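Local structure of polygalacturonase (Pectobacterium carotovorum subsp. carotovorum, 1BHE) at residues Asn166-Asn171 / Lys189-Thr194; Ser320-Trp325 / Asn347-Ile352; Lys338-Leu343 / Thr366-Asn371. The protein hydrolyses the alpha-1,4 links between galacturonosyl units of polygalacturonic acid, and takes part in the maceration and soft-rotting of plant tissue. All coordinates share one frame; numbering follows the deposited sequence.

Contact 1 of 3, residues Asn166-Asn171 / Lys189-Thr194; sequences NVSLIN and KTTIKT
Val167-Ile170 and Thr190-Lys193 run side by side as parallel strands, 4.7 Å apart at their axes, with Ser168 level with Thr191 and Leu169 with Ile192. Backbone bonds alternate across the gap. Thr191 N reaches Val167 O at 2.8 Å and almost straight, with an N-H...O angle of 177°; Leu169 N gives to Thr191 O, and Lys193 N to Leu169 O. At the C-terminal end, Asn171 N meets Lys193 O at 3.2 Å, tilted 27° from the carbonyl plane. Leu169 and Ile192 occupy the buried face, where their side chains cross obliquely, Leu169 CD1 lying 4.0 Å from Ile192 CG1. On the other face Ser168 OG sits 3.7 Å from Thr191 CB. A water donates to both Asn171 OD1 and Lys193 O, so that carbonyl takes two bonds. Thr194 OG1, beside its own backbone N (chi1 -78°), is hydrogen-bonded to His176 NE2 and Ser172 N. This is the coil-on-coil pairing of a right-handed parallel beta-helix, the fold of family 28. The chemistry divides by face, aliphatic at Leu169 and Ile192, hydroxylic at Ser168 and Thr191; separately, the C-terminal end is polar, and Thr194's side chain lies about 8 Å from that of Asp223, the predicted proton donor.

Contact 2 of 3, residues Ser320-Trp325 / Asn347-Ile352; sequences SNVPDW and NAKKPI
Val322 and Pro323 pack against the loop backbone at Asn347-Ala348, and aliphatic groups resting on carbonyls and on each other carry most of this meeting. Val322 straddles Asn347 O: its CG1, anti to the backbone N (chi1 168°), lies 3.4 Å from that oxygen, with CG2 a little farther. Val322 CG2 also meets Lys349 CE at 3.8 Å. The Lys349 chain, bent at chi2 and chi3, crosses the valine at about a right angle. Pro323 adds its ring, CD at 3.5 Å from Asn347 O and CG at 4.0 Å from Ala348 CB. Farther along, Ile352 CD1 approaches Trp325 CE3 obliquely at 4.1 Å, while Ile352 CG2 rests on Trp325 O.

The polar link is indirect. No hydrogen bond joins the two segments themselves; one water donates to Pro323 O and accepts from Lys349 N, 2.9 Å from each. Here two connections between successive strands, on adjacent coils of the beta-helix, meet together with the starts of strands 324-335 and 352-360 into which they lead. Their union thus rests on aliphatic groups set against backbone carbonyls, proline and indole, with the bridging water satisfying one carbonyl and one amide that do not bond each other.

Contact 3 of 3, residues Lys338-Leu343 / Thr366-Asn371; sequences KGVVVL and TWQIKN
Trp367 lays one face of its indole over Val341: the valine CB stands 3.9 Å above the ring plane, offset toward the rim, and its CG1 comes within 3.5 Å of Trp367 CE3. Leu343 CD1 approaches the same ring at its edge, near the plane, 4.2 Å from Trp367 CE3. Chi1 of -58° puts Trp367 CG beside the backbone N, and chi2 of 67° turns the indole plane. On this same face of the strand pair Leu343 and Ile369 lie side by side, Leu343 CD1 being 4.0 Å from Ile369 CG1. The other face is mixed: the extended Gln368 side chain crosses Val340, with CD 4.1 Å from Val340 CG1, and runs alongside Val342. Between these two layers of side chains strands 340-343 and 366-370 are parallel, 10° apart in direction. Val341 N bonds Thr366 O, and Gln368 N bonds Val341 O at 2.8 Å; Leu343 N and Lys370 N continue the alternation. The bond from Thr366 N to Gly339 O is longer, at 3.3 Å. Val341 and Leu343 also touch strand 306-311, on the preceding coil. These two are buried in nonpolar surroundings, whereas strand 366-370 is largely exposed on both faces, and the outer face mixes valines with Gln368 and Thr366.

In the fold
All three contacts join adjacent coils of one beta-helix, and all are partly buried. Contact 1 is nearest the centre of the molecule, about 11 Å from it centre to centre; it combines a buried aliphatic face with polar groups near the annotated active-site residues. Contacts 2 and 3 both lie about 26 Å out, away from those sites. Contact 3, like contact 1, is a regularly bonded strand pair, but more exposed, with an indole over valine. Contact 2 joins loops and the strand starts they lead into, through aliphatic groups on carbonyls and a water bridge. Contacts 2 and 3 alternate along the chain and touch: Ile352 N lies 3.1 Å from Asn371 O, a probable hydrogen bond.

Contact 1 of 3, residues Asn166-Asn171 / Lys189-Thr194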
loop_
_atom_site.group_PDB
_atom_site.type_symbol
_atom_site.label_atom_id
_atom_site.label_comp_id
_atom_site.label_asym_id
_atom_site.label_seq_id
_atom_site.Cartn_x
_atom_site.Cartn_y
_atom_site.Cartn_z
ATOM N N ASN A 166 8.967 7.650 -9.616
ATOM C CA ASN A 166 9.917 6.996 -10.522
ATOM C C ASN A 166 10.851 6.073 -9.770
ATOM O O ASN A 166 12.061 6.234 -9.869
ATOM C CB ASN A 166 10.673 8.139 -11.214
ATOM C CG ASN A 166 11.583 7.736 -12.354
ATOM O OD1 ASN A 166 11.348 6.730 -13.019
ATOM N ND2 ASN A 166 12.642 8.518 -12.566
ATOM N N VAL A 167 10.337 5.108 -9.019
ATOM C CA VAL A 167 11.172 4.223 -8.210
ATOM C C VAL A 167 10.605 2.824 -8.097
ATOM O O VAL A 167 9.394 2.624 -8.229
ATOM C CB VAL A 167 11.299 4.907 -6.821
ATOM C CG1 VAL A 167 9.929 5.014 -6.149
ATOM C CG2 VAL A 167 12.282 4.195 -5.914
ATOM N N SER A 168 11.453 1.822 -7.856
ATOM C CA SER A 168 10.995 0.447 -7.713
ATOM C C SER A 168 11.130 -0.003 -6.253
ATOM O O SER A 168 12.130 0.258 -5.598
ATOM C CB SER A 168 11.748 -0.549 -8.598
ATOM O OG SER A 168 11.579 -0.245 -9.978
ATOM N N LEU A 169 10.096 -0.656 -5.753
ATOM C CA LEU A 169 10.053 -1.188 -4.393
ATOM C C LEU A 169 9.808 -2.688 -4.493
ATOM O O LEU A 169 8.785 -3.094 -5.049
ATOM C CB LEU A 169 8.926 -0.556 -3.570
ATOM C CG LEU A 169 8.786 0.965 -3.624
ATOM C CD1 LEU A 169 7.603 1.426 -2.786
ATOM C CD2 LEU A 169 10.066 1.654 -3.171
ATOM N N ILE A 170 10.768 -3.504 -4.067
ATOM C CA ILE A 170 10.674 -4.938 -4.187
ATOM C C ILE A 170 10.870 -5.700 -2.881
ATOM O O ILE A 170 11.550 -5.286 -1.949
ATOM C CB ILE A 170 11.686 -5.524 -5.205
ATOM C CG1 ILE A 170 13.125 -5.378 -4.706
ATOM C CG2 ILE A 170 11.526 -4.893 -6.584
ATOM C CD1 ILE A 170 14.148 -6.015 -5.635
ATOM N N ASN A 171 10.271 -6.887 -2.857
ATOM C CA ASN A 171 10.398 -7.841 -1.768
ATOM C C ASN A 171 10.222 -7.243 -0.380
ATOM O O ASN A 171 11.044 -7.452 0.516
ATOM C CB ASN A 171 11.770 -8.532 -1.886
ATOM C CG ASN A 171 11.989 -9.137 -3.265
ATOM O OD1 ASN A 171 11.061 -9.707 -3.837
ATOM N ND2 ASN A 171 13.203 -9.003 -3.790
ATOM N N LYS A 189 4.580 6.827 -11.189
ATOM C CA LYS A 189 5.625 5.983 -11.767
ATOM C C LYS A 189 6.306 5.145 -10.691
ATOM O O LYS A 189 7.512 4.936 -10.697
ATOM C CB LYS A 189 6.627 6.805 -12.582
ATOM C CG LYS A 189 6.118 7.047 -14.006
ATOM C CD LYS A 189 6.930 8.110 -14.730
ATOM C CE LYS A 189 6.432 8.298 -16.167
ATOM N NZ LYS A 189 7.079 9.494 -16.797
ATOM N N THR A 190 5.511 4.619 -9.758
ATOM C CA THR A 190 6.023 3.775 -8.688
ATOM C C THR A 190 5.839 2.325 -9.130
ATOM O O THR A 190 4.737 1.961 -9.547
ATOM C CB THR A 190 5.292 4.009 -7.355
ATOM O OG1 THR A 190 5.637 5.302 -6.838
ATOM C CG2 THR A 190 5.681 2.970 -6.314
ATOM N N THR A 191 6.910 1.545 -9.079
ATOM C CA THR A 191 6.800 0.125 -9.417
ATOM C C THR A 191 6.925 -0.690 -8.137
ATOM O O THR A 191 7.870 -0.469 -7.385
ATOM C CB THR A 191 7.876 -0.308 -10.433
ATOM O OG1 THR A 191 7.601 0.382 -11.663
ATOM C CG2 THR A 191 7.831 -1.806 -10.690
ATOM N N ILE A 192 5.975 -1.578 -7.881
ATOM C CA ILE A 192 6.016 -2.455 -6.717
ATOM C C ILE A 192 5.999 -3.902 -7.227
ATOM O O ILE A 192 5.108 -4.260 -8.005
ATOM C CB ILE A 192 4.851 -2.229 -5.738
ATOM C CG1 ILE A 192 5.123 -0.986 -4.883
ATOM C CG2 ILE A 192 4.612 -3.421 -4.812
ATOM C CD1 ILE A 192 3.872 -0.385 -4.272
ATOM N N LYS A 193 6.970 -4.704 -6.794
ATOM C CA LYS A 193 7.027 -6.095 -7.229
ATOM C C LYS A 193 7.494 -7.009 -6.099
ATOM O O LYS A 193 8.636 -6.985 -5.648
ATOM C CB LYS A 193 7.911 -6.272 -8.459
ATOM C CG LYS A 193 7.922 -7.666 -9.056
ATOM C CD LYS A 193 6.543 -8.173 -9.461
ATOM C CE LYS A 193 6.660 -9.587 -10.028
ATOM N NZ LYS A 193 5.394 -10.050 -10.657
ATOM N N THR A 194 6.564 -7.829 -5.654
ATOM C CA THR A 194 6.743 -8.802 -4.581
ATOM C C THR A 194 5.939 -10.038 -4.957
ATOM O O THR A 194 4.876 -9.929 -5.567
ATOM C CB THR A 194 6.286 -8.189 -3.245
ATOM O OG1 THR A 194 7.332 -7.313 -2.774
ATOM C CG2 THR A 194 6.011 -9.206 -2.159
HETATM O O HOH W 1 10.221 -9.054 -6.333
#

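Contact 2 of 3, residues Ser320-Trp325 / Asn347-Ile352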
loop_
_atom_site.group_PDB
_atom_site.type_symbol
_atom_site.label_atom_id
_atom_site.label_comp_id
_atom_site.label_asym_id
_atom_site.label_seq_id
_atom_site.Cartn_x
_atom_site.Cartn_y
_atom_site.Cartn_z
ATOM N N SER A 320 -20.454 -4.336 16.903
ATOM C CA SER A 320 -21.786 -3.831 16.594
ATOM C C SER A 320 -21.743 -2.814 15.459
ATOM O O SER A 320 -22.765 -2.224 15.102
ATOM C CB SER A 320 -22.384 -3.198 17.856
ATOM O OG SER A 320 -21.411 -2.390 18.501
ATOM N N ASN A 321 -20.554 -2.615 14.893
ATOM C CA ASN A 321 -20.390 -1.656 13.807
ATOM C C ASN A 321 -21.219 -2.045 12.592
ATOM O O ASN A 321 -21.314 -3.201 12.187
ATOM C CB ASN A 321 -18.912 -1.485 13.445
ATOM C CG ASN A 321 -18.140 -0.814 14.566
ATOM O OD1 ASN A 321 -18.133 0.416 14.662
ATOM N ND2 ASN A 321 -17.503 -1.593 15.425
ATOM N N VAL A 322 -21.902 -1.047 12.040
ATOM C CA VAL A 322 -22.757 -1.210 10.875
ATOM C C VAL A 322 -22.187 -0.406 9.710
ATOM O O VAL A 322 -21.875 0.774 9.861
ATOM C CB VAL A 322 -24.192 -0.733 11.179
ATOM C CG1 VAL A 322 -25.039 -0.600 9.923
ATOM C CG2 VAL A 322 -24.880 -1.670 12.165
ATOM N N PRO A 323 -22.108 -1.026 8.544
ATOM C CA PRO A 323 -21.656 -0.362 7.338
ATOM C C PRO A 323 -22.703 0.577 6.759
ATOM O O PRO A 323 -23.867 0.196 6.604
ATOM C CB PRO A 323 -21.399 -1.515 6.370
ATOM C CG PRO A 323 -22.373 -2.567 6.791
ATOM C CD PRO A 323 -22.485 -2.440 8.287
ATOM N N ASP A 324 -22.295 1.795 6.429
ATOM C CA ASP A 324 -23.181 2.784 5.824
ATOM C C ASP A 324 -22.515 3.213 4.513
ATOM O O ASP A 324 -21.748 4.168 4.449
ATOM C CB ASP A 324 -23.461 3.982 6.714
ATOM C CG ASP A 324 -24.390 4.993 6.069
ATOM O OD1 ASP A 324 -24.988 4.697 5.014
ATOM O OD2 ASP A 324 -24.528 6.107 6.615
ATOM N N TRP A 325 -22.664 2.342 3.521
ATOM C CA TRP A 325 -21.999 2.498 2.232
ATOM C C TRP A 325 -22.981 2.988 1.179
ATOM O O TRP A 325 -24.023 2.363 0.956
ATOM C CB TRP A 325 -21.339 1.169 1.851
ATOM C CG TRP A 325 -20.347 0.604 2.825
ATOM C CD1 TRP A 325 -19.811 1.191 3.934
ATOM C CD2 TRP A 325 -19.719 -0.688 2.752
ATOM N NE1 TRP A 325 -18.928 0.365 4.569
ATOM C CE2 TRP A 325 -18.847 -0.800 3.851
ATOM C CE3 TRP A 325 -19.813 -1.762 1.864
ATOM C CZ2 TRP A 325 -18.081 -1.940 4.098
ATOM C CZ3 TRP A 325 -19.048 -2.887 2.102
ATOM C CH2 TRP A 325 -18.194 -2.971 3.210
ATOM N N ASN A 347 -25.752 -7.099 7.606
ATOM C CA ASN A 347 -25.428 -6.156 8.667
ATOM C C ASN A 347 -25.658 -4.694 8.306
ATOM O O ASN A 347 -25.545 -3.833 9.185
ATOM C CB ASN A 347 -23.993 -6.347 9.171
ATOM C CG ASN A 347 -23.790 -7.603 9.991
ATOM O OD1 ASN A 347 -24.676 -8.066 10.709
ATOM N ND2 ASN A 347 -22.596 -8.181 9.887
ATOM N N ALA A 348 -25.995 -4.369 7.071
ATOM C CA ALA A 348 -26.374 -3.020 6.675
ATOM C C ALA A 348 -27.869 -2.853 6.948
ATOM O O ALA A 348 -28.653 -3.725 6.565
ATOM C CB ALA A 348 -26.088 -2.776 5.205
ATOM N N LYS A 349 -28.257 -1.765 7.595
ATOM C CA LYS A 349 -29.659 -1.525 7.920
ATOM C C LYS A 349 -30.571 -1.722 6.718
ATOM O O LYS A 349 -31.545 -2.471 6.789
ATOM C CB LYS A 349 -29.840 -0.125 8.511
ATOM C CG LYS A 349 -29.074 0.098 9.803
ATOM C CD LYS A 349 -29.720 -0.614 10.977
ATOM C CE LYS A 349 -28.682 -1.238 11.893
ATOM N NZ LYS A 349 -29.313 -2.084 12.944
ATOM N N LYS A 350 -30.289 -1.042 5.617
ATOM C CA LYS A 350 -31.057 -1.171 4.389
ATOM C C LYS A 350 -30.152 -1.749 3.303
ATOM O O LYS A 350 -28.930 -1.744 3.446
ATOM C CB LYS A 350 -31.613 0.176 3.932
ATOM C CG LYS A 350 -32.520 0.860 4.940
ATOM C CD LYS A 350 -32.450 2.376 4.818
ATOM C CE LYS A 350 -32.003 3.009 6.127
ATOM N NZ LYS A 350 -33.155 3.289 7.028
ATOM N N PRO A 351 -30.748 -2.243 2.228
ATOM C CA PRO A 351 -29.999 -2.791 1.115
ATOM C C PRO A 351 -29.001 -1.777 0.568
ATOM O O PRO A 351 -29.350 -0.606 0.389
ATOM C CB PRO A 351 -31.047 -3.122 0.066
ATOM C CG PRO A 351 -32.363 -3.094 0.749
ATOM C CD PRO A 351 -32.211 -2.274 1.996
ATOM N N ILE A 352 -27.775 -2.220 0.298
ATOM C CA ILE A 352 -26.774 -1.299 -0.249
ATOM C C ILE A 352 -27.112 -1.029 -1.709
ATOM O O ILE A 352 -27.357 -1.972 -2.465
ATOM C CB ILE A 352 -25.353 -1.858 -0.090
ATOM C CG1 ILE A 352 -25.004 -1.978 1.397
ATOM C CG2 ILE A 352 -24.330 -0.995 -0.810
ATOM C CD1 ILE A 352 -23.793 -2.842 1.676
HETATM O O HOH W 2 -26.580 0.598 7.467
#

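Contact 3 of 3, residues Lys338-Leu343 / Thr366-Asn371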
loop_
_atom_site.group_PDB
_atom_site.type_symbol
_atom_site.label_atom_id
_atom_site.label_comp_id
_atom_site.label_asym_id
_atom_site.label_seq_id
_atom_site.Cartn_x
_atom_site.Cartn_y
_atom_site.Cartn_z
ATOM N N LYS A 338 -13.678 -15.569 -17.141
ATOM C CA LYS A 338 -14.677 -16.080 -16.217
ATOM C C LYS A 338 -14.351 -15.750 -14.767
ATOM O O LYS A 338 -13.253 -16.051 -14.300
ATOM C CB LYS A 338 -14.795 -17.594 -16.409
ATOM C CG LYS A 338 -15.832 -18.278 -15.531
ATOM C CD LYS A 338 -15.687 -19.794 -15.642
ATOM C CE LYS A 338 -16.756 -20.511 -14.839
ATOM N NZ LYS A 338 -16.966 -21.905 -15.330
ATOM N N GLY A 339 -15.312 -15.179 -14.045
ATOM C CA GLY A 339 -15.102 -14.836 -12.643
ATOM C C GLY A 339 -16.417 -14.750 -11.885
ATOM O O GLY A 339 -17.497 -14.971 -12.441
ATOM N N VAL A 340 -16.335 -14.436 -10.599
ATOM C CA VAL A 340 -17.489 -14.303 -9.725
ATOM C C VAL A 340 -17.578 -12.900 -9.125
ATOM O O VAL A 340 -16.600 -12.366 -8.599
ATOM C CB VAL A 340 -17.441 -15.332 -8.577
ATOM C CG1 VAL A 340 -18.439 -15.032 -7.469
ATOM C CG2 VAL A 340 -17.687 -16.742 -9.105
ATOM N N VAL A 341 -18.777 -12.325 -9.171
ATOM C CA VAL A 341 -19.045 -11.032 -8.557
ATOM C C VAL A 341 -19.778 -11.275 -7.239
ATOM O O VAL A 341 -20.840 -11.903 -7.219
ATOM C CB VAL A 341 -19.869 -10.090 -9.444
ATOM C CG1 VAL A 341 -20.411 -8.903 -8.656
ATOM C CG2 VAL A 341 -19.031 -9.589 -10.610
ATOM N N VAL A 342 -19.198 -10.793 -6.146
ATOM C CA VAL A 342 -19.781 -10.953 -4.826
ATOM C C VAL A 342 -20.294 -9.629 -4.269
ATOM O O VAL A 342 -19.547 -8.669 -4.066
ATOM C CB VAL A 342 -18.781 -11.569 -3.829
ATOM C CG1 VAL A 342 -19.406 -11.727 -2.451
ATOM C CG2 VAL A 342 -18.271 -12.917 -4.328
ATOM N N LEU A 343 -21.597 -9.577 -4.014
ATOM C CA LEU A 343 -22.236 -8.395 -3.443
ATOM C C LEU A 343 -22.995 -8.817 -2.187
ATOM O O LEU A 343 -24.104 -9.355 -2.270
ATOM C CB LEU A 343 -23.161 -7.702 -4.429
ATOM C CG LEU A 343 -22.624 -7.315 -5.803
ATOM C CD1 LEU A 343 -23.755 -6.854 -6.706
ATOM C CD2 LEU A 343 -21.544 -6.248 -5.683
ATOM N N THR A 366 -20.713 -15.569 -12.554
ATOM C CA THR A 366 -21.788 -15.655 -11.578
ATOM C C THR A 366 -21.806 -14.465 -10.625
ATOM O O THR A 366 -20.779 -13.936 -10.207
ATOM C CB THR A 366 -21.704 -16.952 -10.752
ATOM O OG1 THR A 366 -21.736 -18.080 -11.640
ATOM C CG2 THR A 366 -22.854 -17.077 -9.762
ATOM N N TRP A 367 -23.019 -14.053 -10.279
ATOM C CA TRP A 367 -23.251 -12.985 -9.325
ATOM C C TRP A 367 -23.835 -13.598 -8.048
ATOM O O TRP A 367 -24.792 -14.373 -8.123
ATOM C CB TRP A 367 -24.211 -11.934 -9.864
ATOM C CG TRP A 367 -23.838 -11.253 -11.141
ATOM C CD1 TRP A 367 -23.749 -11.812 -12.382
ATOM C CD2 TRP A 367 -23.528 -9.864 -11.315
ATOM N NE1 TRP A 367 -23.393 -10.871 -13.314
ATOM C CE2 TRP A 367 -23.256 -9.659 -12.682
ATOM C CE3 TRP A 367 -23.454 -8.771 -10.444
ATOM C CZ2 TRP A 367 -22.913 -8.410 -13.199
ATOM C CZ3 TRP A 367 -23.115 -7.534 -10.959
ATOM C CH2 TRP A 367 -22.845 -7.365 -12.324
ATOM N N GLN A 368 -23.257 -13.289 -6.900
ATOM C CA GLN A 368 -23.761 -13.760 -5.615
ATOM C C GLN A 368 -24.227 -12.524 -4.842
ATOM O O GLN A 368 -23.413 -11.754 -4.334
ATOM C CB GLN A 368 -22.724 -14.547 -4.828
ATOM C CG GLN A 368 -22.340 -15.881 -5.442
ATOM C CD GLN A 368 -21.163 -16.562 -4.785
ATOM O OE1 GLN A 368 -20.583 -16.081 -3.809
ATOM N NE2 GLN A 368 -20.788 -17.726 -5.315
ATOM N N ILE A 369 -25.536 -12.289 -4.845
ATOM C CA ILE A 369 -26.111 -11.090 -4.253
ATOM C C ILE A 369 -26.912 -11.332 -2.984
ATOM O O ILE A 369 -27.782 -12.203 -2.903
ATOM C CB ILE A 369 -27.011 -10.370 -5.286
ATOM C CG1 ILE A 369 -26.231 -10.030 -6.553
ATOM C CG2 ILE A 369 -27.629 -9.113 -4.693
ATOM C CD1 ILE A 369 -27.069 -9.694 -7.764
ATOM N N LYS A 370 -26.657 -10.493 -1.984
ATOM C CA LYS A 370 -27.343 -10.548 -0.704
ATOM C C LYS A 370 -27.501 -9.145 -0.123
ATOM O O LYS A 370 -26.528 -8.466 0.207
ATOM C CB LYS A 370 -26.606 -11.458 0.277
ATOM C CG LYS A 370 -27.138 -11.440 1.697
ATOM C CD LYS A 370 -26.868 -12.732 2.446
ATOM C CE LYS A 370 -25.399 -12.912 2.786
ATOM N NZ LYS A 370 -25.062 -14.330 3.095
ATOM N N ASN A 371 -28.751 -8.699 -0.015
ATOM C CA ASN A 371 -29.067 -7.386 0.524
ATOM C C ASN A 371 -28.338 -6.242 -0.168
ATOM O O ASN A 371 -27.760 -5.358 0.469
ATOM C CB ASN A 371 -28.801 -7.362 2.037
ATOM C CG ASN A 371 -29.525 -6.211 2.714
ATOM O OD1 ASN A 371 -30.577 -5.781 2.238
ATOM N ND2 ASN A 371 -28.952 -5.703 3.796
#